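Local coordinates for envelopment polyprotein (Bovine Schmallenberg virus BH80/Germany/2011, PDB 7A56) that probably drives fusion of the viral and host membranes as the class II fusion glycoprotein Gc, here in its postfusion form, at residues 128-133 against 176-181; 389-394 against 420-425; 393-398 against 411-416. All blocks are in the same frame, centred on the assembly; numbering follows the deposited sequence.

Interaction 1. Residues 128-133 against 176-181; sequences NAKHEE and YGSCQD
Y176 and E132 face each other at one end of a two-strand pairing in which 128-133 and 176-181 run antiparallel, their axes 4.6 Å apart. The tight part is the backbone. Amide and carbonyl are exchanged in both directions at N128 with Q180, K130 with S178 and E132 with Y176, so six hydrogen bonds hold the two strands together. Between them lie the close non-hydrogen-bonded pairs. At one of these H131 CA comes within 3.9 Å of G177 CA. Glycine suits the place because, with its backbone almost fully extended, a CB would run straight at K130 O, which instead takes a CA-H...O contact from G177 CA at 3.1 Å. On the same face C179 is buried against L296 and tied to C299 by a disulfide, while A129 CB lies 4.4 Å from C179 CB.

The other face is looser. E132 CB lies 4.3 Å from the centre of the Y176 ring, off-centre, in a CH-pi contact. The chain of E132 is bent at chi2 (-103°), and its carboxylate plane stands 42° from the ring. The long K130 chain leads away from the partner strand, past Q146, to an exposed position that suits a charge. At the far end one water joins N128 ND2, Q180 OE1 and the carbonyl D181 O. Strand 150-158 continues the pairing beyond 172-183. Long antiparallel strands stapled by disulfides are consistent with the elongated domain II of class II fusion proteins.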
loop_
_atom_site.group_PDB
_atom_site.type_symbol
_atom_site.label_atom_id
_atom_site.label_comp_id
_atom_site.label_asym_id
_atom_site.label_seq_id
_atom_site.Cartn_x
_atom_site.Cartn_y
_atom_site.Cartn_z
ATOM N N ASN A 128 -6.871 39.970 -1.159
ATOM C CA ASN A 128 -6.159 41.028 -1.880
ATOM C C ASN A 128 -6.802 41.197 -3.250
ATOM O O ASN A 128 -6.974 40.214 -3.970
ATOM C CB ASN A 128 -4.691 40.687 -2.087
ATOM C CG ASN A 128 -3.858 40.861 -0.827
ATOM O OD1 ASN A 128 -3.846 41.914 -0.214
ATOM N ND2 ASN A 128 -3.136 39.838 -0.469
ATOM N N ALA A 129 -7.138 42.437 -3.621
ATOM C CA ALA A 129 -7.902 42.698 -4.850
ATOM C C ALA A 129 -7.390 43.951 -5.570
ATOM O O ALA A 129 -6.903 44.902 -4.952
ATOM C CB ALA A 129 -9.430 42.881 -4.583
ATOM N N LYS A 130 -7.495 43.931 -6.892
ATOM C CA LYS A 130 -7.334 45.128 -7.708
ATOM C C LYS A 130 -8.516 45.222 -8.662
ATOM O O LYS A 130 -9.068 44.201 -9.059
ATOM C CB LYS A 130 -6.036 45.113 -8.511
ATOM C CG LYS A 130 -4.841 44.628 -7.696
ATOM C CD LYS A 130 -3.589 45.210 -8.290
ATOM C CE LYS A 130 -2.323 44.678 -7.632
ATOM N NZ LYS A 130 -1.181 45.122 -8.481
ATOM N N HIS A 131 -8.896 46.450 -9.043
ATOM C CA HIS A 131 -9.940 46.554 -10.068
ATOM C C HIS A 131 -9.816 47.874 -10.801
ATOM O O HIS A 131 -9.214 48.843 -10.306
ATOM C CB HIS A 131 -11.364 46.418 -9.490
ATOM C CG HIS A 131 -11.816 47.629 -8.747
ATOM N ND1 HIS A 131 -11.472 47.863 -7.433
ATOM C CD2 HIS A 131 -12.579 48.689 -9.131
ATOM C CE1 HIS A 131 -12.005 49.005 -7.033
ATOM N NE2 HIS A 131 -12.685 49.526 -8.044
ATOM N N GLU A 132 -10.381 47.900 -12.008
ATOM C CA GLU A 132 -10.490 49.117 -12.804
ATOM C C GLU A 132 -11.840 49.129 -13.517
ATOM O O GLU A 132 -12.498 48.099 -13.674
ATOM C CB GLU A 132 -9.397 49.222 -13.869
ATOM C CG GLU A 132 -8.033 48.793 -13.432
ATOM C CD GLU A 132 -7.101 49.938 -13.142
ATOM O OE1 GLU A 132 -5.878 49.665 -13.016
ATOM O OE2 GLU A 132 -7.581 51.097 -13.023
ATOM N N GLU A 133 -12.227 50.289 -14.002
ATOM C CA GLU A 133 -13.362 50.321 -14.918
ATOM C C GLU A 133 -13.032 51.231 -16.081
ATOM O O GLU A 133 -12.216 52.138 -15.947
ATOM C CB GLU A 133 -14.684 50.767 -14.250
ATOM C CG GLU A 133 -14.784 52.156 -13.785
ATOM C CD GLU A 133 -16.175 52.440 -13.192
ATOM O OE1 GLU A 133 -16.392 52.056 -12.027
ATOM O OE2 GLU A 133 -17.052 53.012 -13.883
ATOM N N TYR A 176 -13.528 45.385 -14.342
ATOM C CA TYR A 176 -12.757 44.135 -14.224
ATOM C C TYR A 176 -11.763 44.218 -13.072
ATOM O O TYR A 176 -11.500 45.290 -12.522
ATOM C CB TYR A 176 -12.015 43.821 -15.553
ATOM C CG TYR A 176 -11.042 44.875 -16.005
ATOM C CD1 TYR A 176 -11.449 45.930 -16.837
ATOM C CD2 TYR A 176 -9.702 44.816 -15.631
ATOM C CE1 TYR A 176 -10.539 46.900 -17.255
ATOM C CE2 TYR A 176 -8.793 45.786 -16.042
ATOM C CZ TYR A 176 -9.210 46.807 -16.848
ATOM O OH TYR A 176 -8.277 47.734 -17.237
ATOM N N GLY A 177 -11.212 43.069 -12.702
ATOM C CA GLY A 177 -10.109 43.089 -11.774
ATOM C C GLY A 177 -9.543 41.697 -11.561
ATOM O O GLY A 177 -9.749 40.783 -12.374
ATOM N N SER A 178 -8.805 41.570 -10.455
ATOM C CA SER A 178 -8.172 40.295 -10.088
ATOM C C SER A 178 -8.096 40.200 -8.568
ATOM O O SER A 178 -8.207 41.208 -7.852
ATOM C CB SER A 178 -6.782 40.167 -10.716
ATOM O OG SER A 178 -6.024 41.335 -10.474
ATOM N N CYS A 179 -7.823 38.985 -8.067
ATOM C CA CYS A 179 -7.811 38.838 -6.623
ATOM C C CYS A 179 -7.016 37.587 -6.244
ATOM O O CYS A 179 -6.824 36.698 -7.063
ATOM C CB CYS A 179 -9.245 38.754 -6.063
ATOM S SG CYS A 179 -10.273 37.391 -6.679
ATOM N N GLN A 180 -6.607 37.525 -4.976
ATOM C CA GLN A 180 -5.956 36.335 -4.410
ATOM C C GLN A 180 -6.333 36.279 -2.931
ATOM O O GLN A 180 -6.379 37.333 -2.278
ATOM C CB GLN A 180 -4.445 36.455 -4.624
ATOM C CG GLN A 180 -3.603 35.216 -4.328
ATOM C CD GLN A 180 -2.171 35.522 -4.663
ATOM O OE1 GLN A 180 -1.570 36.388 -4.042
ATOM N NE2 GLN A 180 -1.638 34.861 -5.697
ATOM N N ASP A 181 -6.688 35.081 -2.435
ATOM C CA ASP A 181 -6.996 34.916 -1.006
ATOM C C ASP A 181 -5.824 35.300 -0.113
ATOM O O ASP A 181 -4.646 35.210 -0.500
ATOM C CB ASP A 181 -7.351 33.474 -0.666
ATOM C CG ASP A 181 -8.756 33.078 -1.106
ATOM O OD1 ASP A 181 -9.378 33.820 -1.927
ATOM O OD2 ASP A 181 -9.207 31.976 -0.656
HETATM O O HOH W 1 -2.758 36.841 -1.285
#

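Interaction 2. Residues 389-394 against 420-425; sequences IKSNCD and ETVSVS. With PO4 (phosphate ion), chain J.
S391 OG stands anti to its backbone N (chi1 172°), which aims it at S423, while CG of N392 is set between the backbone N and the carbonyl carbon (chi1 57°), which carries CG toward 420-425. The S391 hydroxyl donates to S423 O at 2.8 Å, nearly along the C=O axis; N392 N adds a weak bond to the same oxygen. S391 OG in turn accepts from C393 N, forming an ST turn where the chain leaves the strand. Serine suits this point because one small hydroxyl serves both neighbours.

N392 carries the pairing on where its own backbone leaves it. Its OD1 takes the N-H of S423 at 2.8 Å, the donor lying 42° above the carboxamide plane, and its ND2 donates to T421 O at 2.9 Å, in the plane of that carbonyl. An asparagine side chain, acceptor and donor in one flat group, can thus stand in for a peptide unit. OD1 also lies 3.1 Å from S423 O, two acceptors that do not bond.

Before the turn the strands pair regularly. K390 and S425 exchange two backbone bonds, and K390 CB touches S425 OG at 3.5 Å. K390 then runs outward, where its NZ bonds O3 of the phosphate at 3.0 Å. On the buried side I389 CG1 meets V424 CG1 at 4.1 Å, branched apolar chains that suit a sheet core.

Strand 385-391 lies between 399-402 and 422-426, and 422-426 is flanked on its other side by 429-433. V422 and V424 pack on C363 and I361 of strand 356-365, and I389 on I411, joining this four-stranded sheet to a second one in a beta-sandwich, probably the immunoglobulin-like domain III of class II fusion proteins.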
loop_
_atom_site.group_PDB
_atom_site.type_symbol
_atom_site.label_atom_id
_atom_site.label_comp_id
_atom_site.label_asym_id
_atom_site.label_seq_id
_atom_site.Cartn_x
_atom_site.Cartn_y
_atom_site.Cartn_z
ATOM N N ILE A 389 -1.676 -5.390 22.432
ATOM C CA ILE A 389 -2.587 -4.404 23.014
ATOM C C ILE A 389 -3.991 -4.725 22.511
ATOM O O ILE A 389 -4.187 -4.993 21.314
ATOM C CB ILE A 389 -2.116 -2.955 22.736
ATOM C CG1 ILE A 389 -3.079 -1.937 23.375
ATOM C CG2 ILE A 389 -1.817 -2.674 21.246
ATOM C CD1 ILE A 389 -2.500 -0.504 23.450
ATOM N N LYS A 390 -4.957 -4.779 23.436
ATOM C CA LYS A 390 -6.356 -5.035 23.091
ATOM C C LYS A 390 -7.289 -4.015 23.756
ATOM O O LYS A 390 -6.921 -3.354 24.723
ATOM C CB LYS A 390 -6.746 -6.470 23.477
ATOM C CG LYS A 390 -5.908 -7.506 22.662
ATOM C CD LYS A 390 -6.430 -8.900 22.738
ATOM C CE LYS A 390 -5.467 -9.837 21.997
ATOM N NZ LYS A 390 -5.121 -9.396 20.614
ATOM N N SER A 391 -8.516 -3.905 23.245
ATOM C CA SER A 391 -9.510 -3.005 23.814
ATOM C C SER A 391 -10.900 -3.492 23.427
ATOM O O SER A 391 -11.065 -4.279 22.486
ATOM C CB SER A 391 -9.300 -1.545 23.347
ATOM O OG SER A 391 -10.358 -0.650 23.729
ATOM N N ASN A 392 -11.900 -3.034 24.191
ATOM C CA ASN A 392 -13.274 -3.185 23.728
ATOM C C ASN A 392 -13.545 -2.272 22.537
ATOM O O ASN A 392 -14.421 -2.566 21.721
ATOM C CB ASN A 392 -14.275 -2.922 24.859
ATOM C CG ASN A 392 -14.120 -1.542 25.481
ATOM O OD1 ASN A 392 -13.014 -1.044 25.661
ATOM N ND2 ASN A 392 -15.233 -0.918 25.799
ATOM N N CYS A 393 -12.782 -1.201 22.395
ATOM C CA CYS A 393 -12.859 -0.391 21.199
ATOM C C CYS A 393 -11.941 -0.950 20.125
ATOM O O CYS A 393 -11.145 -1.865 20.364
ATOM C CB CYS A 393 -12.502 1.058 21.525
ATOM S SG CYS A 393 -13.514 1.722 22.849
ATOM N N ASP A 394 -12.074 -0.397 18.919
ATOM C CA ASP A 394 -11.110 -0.701 17.869
ATOM C C ASP A 394 -9.802 0.044 18.132
ATOM O O ASP A 394 -9.798 1.130 18.706
ATOM C CB ASP A 394 -11.676 -0.311 16.514
ATOM C CG ASP A 394 -12.779 -1.229 16.073
ATOM O OD1 ASP A 394 -12.568 -2.459 16.075
ATOM O OD2 ASP A 394 -13.855 -0.726 15.707
ATOM N N GLU A 420 -19.503 3.325 27.379
ATOM C CA GLU A 420 -19.466 4.054 28.634
ATOM C C GLU A 420 -18.223 3.773 29.453
ATOM O O GLU A 420 -17.921 4.547 30.368
ATOM C CB GLU A 420 -20.711 3.745 29.488
ATOM C CG GLU A 420 -21.143 2.278 29.519
ATOM C CD GLU A 420 -22.626 2.115 29.873
ATOM O OE1 GLU A 420 -23.148 2.901 30.710
ATOM O OE2 GLU A 420 -23.274 1.207 29.297
ATOM N N THR A 421 -17.501 2.701 29.160
ATOM C CA THR A 421 -16.220 2.425 29.792
ATOM C C THR A 421 -15.270 1.961 28.702
ATOM O O THR A 421 -15.622 1.091 27.900
ATOM C CB THR A 421 -16.330 1.352 30.882
ATOM O OG1 THR A 421 -17.366 1.695 31.811
ATOM C CG2 THR A 421 -15.014 1.223 31.628
ATOM N N VAL A 422 -14.081 2.540 28.670
ATOM C CA VAL A 422 -13.022 2.068 27.796
ATOM C C VAL A 422 -12.165 1.098 28.593
ATOM O O VAL A 422 -11.690 1.436 29.682
ATOM C CB VAL A 422 -12.174 3.230 27.263
ATOM C CG1 VAL A 422 -10.976 2.680 26.542
ATOM C CG2 VAL A 422 -13.001 4.142 26.364
ATOM N N SER A 423 -12.007 -0.111 28.064
ATOM C CA SER A 423 -11.104 -1.134 28.598
ATOM C C SER A 423 -9.907 -1.307 27.675
ATOM O O SER A 423 -10.055 -1.258 26.451
ATOM C CB SER A 423 -11.822 -2.475 28.736
ATOM O OG SER A 423 -11.072 -3.325 29.586
ATOM N N VAL A 424 -8.722 -1.523 28.260
ATOM C CA VAL A 424 -7.501 -1.716 27.492
ATOM C C VAL A 424 -6.639 -2.731 28.232
ATOM O O VAL A 424 -6.513 -2.685 29.463
ATOM C CB VAL A 424 -6.703 -0.408 27.279
ATOM C CG1 VAL A 424 -5.354 -0.725 26.623
ATOM C CG2 VAL A 424 -7.501 0.632 26.439
ATOM N N SER A 425 -6.035 -3.641 27.475
ATOM C CA SER A 425 -5.082 -4.584 28.043
ATOM C C SER A 425 -3.777 -4.448 27.282
ATOM O O SER A 425 -3.776 -4.217 26.062
ATOM C CB SER A 425 -5.630 -6.037 28.013
ATOM O OG SER A 425 -5.530 -6.651 26.734
HETATM P P PO4 J . -8.318 -9.274 18.774
HETATM O O1 PO4 J . -9.338 -9.384 17.674
HETATM O O2 PO4 J . -8.800 -8.256 19.799
HETATM O O3 PO4 J . -6.962 -8.855 18.254
HETATM O O4 PO4 J . -8.140 -10.627 19.419
#

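Interaction 3. Residues 393-398 against 411-416; sequences CDTYIK and IKLNCP. With PO4 (phosphate ion), chain J.
The Y396 ring has the K412 chain over one face: CE sits above its centre, 3.5 Å from the plane, and NZ lies 4.1 Å from the centroid, near enough to the ring normal for a cation-pi contact. The bend at chi3 (74°) brings CE there. K412 O meets the ring at its edge, in plane, 3.4 Å from CD1. Lysine suits this place because its methylenes pack on the aromatic while its ammonium, still over the ring face, donates to Q312 O; S194 of the second subunit also packs on Y396. The other flat pair, the carboxylate of D394 and the amide of N414, lies side by side with planes 9° apart, pointing the same way, and D394 OD1 bonds S114 OG of the second subunit.

Backbone pairing is short. D394 N donates to N414 O from above the carbonyl plane, and N414 N returns a bond to D394 O. Past that pair the chains splay, and at Y396 a water takes over, accepting from Y396 N at 2.7 Å and donating to K412 O at 2.7 Å. T395 OG1 donates to I397 O within its own segment, from above that carbonyl's plane.

Beside D394 the two segments are joined covalently by the C393-C415 disulfide, its CB-SG-SG-CB torsion at 97°, close to the relaxed value. L413 fills the same buried side, its CB 3.9 Å from C393 CB and its CD2 3.8 Å from T395 CG2; I397 CD1 touches I411 CG2 at 4.1 Å.

Strand 394-395 is the outermost strand of a four-stranded sheet within this chain, next to 408-414, whose other neighbour is 373-381, and the T395 backbone bonds to the second subunit. I411 and L413 also reach residues of strand 385-391, so this contact lines the interior between the two sheets, while D394 and Y396 meet the second subunit.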
loop_
_atom_site.group_PDB
_atom_site.type_symbol
_atom_site.label_atom_id
_atom_site.label_comp_id
_atom_site.label_asym_id
_atom_site.label_seq_id
_atom_site.Cartn_x
_atom_site.Cartn_y
_atom_site.Cartn_z
ATOM N N CYS A 393 -12.782 -1.201 22.395
ATOM C CA CYS A 393 -12.859 -0.391 21.199
ATOM C C CYS A 393 -11.941 -0.950 20.125
ATOM O O CYS A 393 -11.145 -1.865 20.364
ATOM C CB CYS A 393 -12.502 1.058 21.525
ATOM S SG CYS A 393 -13.514 1.722 22.849
ATOM N N ASP A 394 -12.074 -0.397 18.919
ATOM C CA ASP A 394 -11.110 -0.701 17.869
ATOM C C ASP A 394 -9.802 0.044 18.132
ATOM O O ASP A 394 -9.798 1.130 18.706
ATOM C CB ASP A 394 -11.676 -0.311 16.514
ATOM C CG ASP A 394 -12.779 -1.229 16.073
ATOM O OD1 ASP A 394 -12.568 -2.459 16.075
ATOM O OD2 ASP A 394 -13.855 -0.726 15.707
ATOM N N THR A 395 -8.680 -0.553 17.721
ATOM C CA THR A 395 -7.354 0.017 17.969
ATOM C C THR A 395 -6.671 0.309 16.641
ATOM O O THR A 395 -7.070 -0.182 15.591
ATOM C CB THR A 395 -6.460 -0.915 18.816
ATOM O OG1 THR A 395 -6.199 -2.114 18.081
ATOM C CG2 THR A 395 -7.166 -1.310 20.078
ATOM N N TYR A 396 -5.621 1.110 16.698
ATOM C CA TYR A 396 -4.858 1.472 15.511
ATOM C C TYR A 396 -3.445 0.898 15.562
ATOM O O TYR A 396 -2.625 1.177 14.677
ATOM C CB TYR A 396 -4.830 3.003 15.347
ATOM C CG TYR A 396 -6.146 3.566 14.812
ATOM C CD1 TYR A 396 -7.209 3.882 15.680
ATOM C CD2 TYR A 396 -6.323 3.826 13.452
ATOM C CE1 TYR A 396 -8.386 4.386 15.207
ATOM C CE2 TYR A 396 -7.508 4.366 12.971
ATOM C CZ TYR A 396 -8.534 4.641 13.855
ATOM O OH TYR A 396 -9.718 5.146 13.425
ATOM N N ILE A 397 -3.177 0.060 16.557
ATOM C CA ILE A 397 -1.987 -0.779 16.640
ATOM C C ILE A 397 -2.440 -2.098 17.239
ATOM O O ILE A 397 -3.375 -2.139 18.055
ATOM C CB ILE A 397 -0.835 -0.197 17.512
ATOM C CG1 ILE A 397 -1.343 0.098 18.945
ATOM C CG2 ILE A 397 -0.203 1.021 16.785
ATOM C CD1 ILE A 397 -0.306 0.630 19.892
ATOM N N LYS A 398 -1.723 -3.180 16.879
ATOM C CA LYS A 398 -1.974 -4.488 17.503
ATOM C C LYS A 398 -0.928 -4.863 18.542
ATOM O O LYS A 398 -1.236 -5.616 19.462
ATOM C CB LYS A 398 -2.037 -5.607 16.436
ATOM C CG LYS A 398 -3.086 -5.411 15.347
ATOM C CD LYS A 398 -4.498 -5.383 15.979
ATOM C CE LYS A 398 -4.864 -6.690 16.729
ATOM N NZ LYS A 398 -6.290 -6.632 17.280
ATOM N N ILE A 411 -2.439 6.127 22.829
ATOM C CA ILE A 411 -3.048 5.329 21.768
ATOM C C ILE A 411 -4.333 6.007 21.324
ATOM O O ILE A 411 -4.941 6.782 22.065
ATOM C CB ILE A 411 -3.386 3.888 22.204
ATOM C CG1 ILE A 411 -4.464 3.859 23.283
ATOM C CG2 ILE A 411 -2.121 3.114 22.578
ATOM C CD1 ILE A 411 -4.660 2.459 23.861
ATOM N N LYS A 412 -4.757 5.688 20.104
ATOM C CA LYS A 412 -6.024 6.180 19.577
ATOM C C LYS A 412 -6.974 5.002 19.403
ATOM O O LYS A 412 -6.550 3.910 19.001
ATOM C CB LYS A 412 -5.804 6.928 18.263
ATOM C CG LYS A 412 -7.062 7.279 17.512
ATOM C CD LYS A 412 -6.747 8.108 16.266
ATOM C CE LYS A 412 -6.114 7.290 15.127
ATOM N NZ LYS A 412 -6.215 7.991 13.781
ATOM N N LEU A 413 -8.231 5.205 19.793
ATOM C CA LEU A 413 -9.273 4.187 19.763
ATOM C C LEU A 413 -10.468 4.658 18.949
ATOM O O LEU A 413 -10.770 5.850 18.862
ATOM C CB LEU A 413 -9.758 3.824 21.171
ATOM C CG LEU A 413 -8.681 3.316 22.138
ATOM C CD1 LEU A 413 -9.340 3.065 23.489
ATOM C CD2 LEU A 413 -7.940 2.082 21.611
ATOM N N ASN A 414 -11.153 3.702 18.373
ATOM C CA ASN A 414 -12.395 3.957 17.667
ATOM C C ASN A 414 -13.462 3.232 18.465
ATOM O O ASN A 414 -13.586 2.011 18.354
ATOM C CB ASN A 414 -12.317 3.461 16.227
ATOM C CG ASN A 414 -13.657 3.479 15.528
ATOM O OD1 ASN A 414 -14.246 2.425 15.232
ATOM N ND2 ASN A 414 -14.142 4.677 15.238
ATOM N N CYS A 415 -14.213 3.988 19.303
ATOM C CA CYS A 415 -15.227 3.441 20.196
ATOM C C CYS A 415 -16.628 3.758 19.682
ATOM O O CYS A 415 -16.893 4.880 19.232
ATOM C CB CYS A 415 -15.103 3.999 21.622
ATOM S SG CYS A 415 -13.578 3.726 22.491
ATOM N N PRO A 416 -17.545 2.801 19.768
ATOM C CA PRO A 416 -18.910 3.048 19.304
ATOM C C PRO A 416 -19.602 4.080 20.181
ATOM O O PRO A 416 -19.249 4.279 21.351
ATOM C CB PRO A 416 -19.584 1.673 19.421
ATOM C CG PRO A 416 -18.491 0.700 19.631
ATOM C CD PRO A 416 -17.373 1.439 20.292
HETATM P P PO4 J . -8.318 -9.274 18.774
HETATM O O1 PO4 J . -9.338 -9.384 17.674
HETATM O O2 PO4 J . -8.800 -8.256 19.799
HETATM O O3 PO4 J . -6.962 -8.855 18.254
HETATM O O4 PO4 J . -8.140 -10.627 19.419
HETATM O O HOH W 2 -4.518 2.082 18.957
#

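Interactions 2 and 3 lie in the two facing sheets of one small sandwich: their centres lie about 7 Å apart and they share C393 and D394, where the chain passes from one sheet to the other. They meet through a probable hydrogen bond from I389 N to K398 O (3.0 Å) and through V422 CG1 against L413 CD1 (3.5 Å). Both touch one phosphate, probably from the crystallisation liquor, which K390 and K398 share with Q197 of the second subunit. Interaction 1 belongs to a remote part of the elongated chain, its centre about 55 Å from that of interaction 2 and 49 Å from that of interaction 3, with no direct contact.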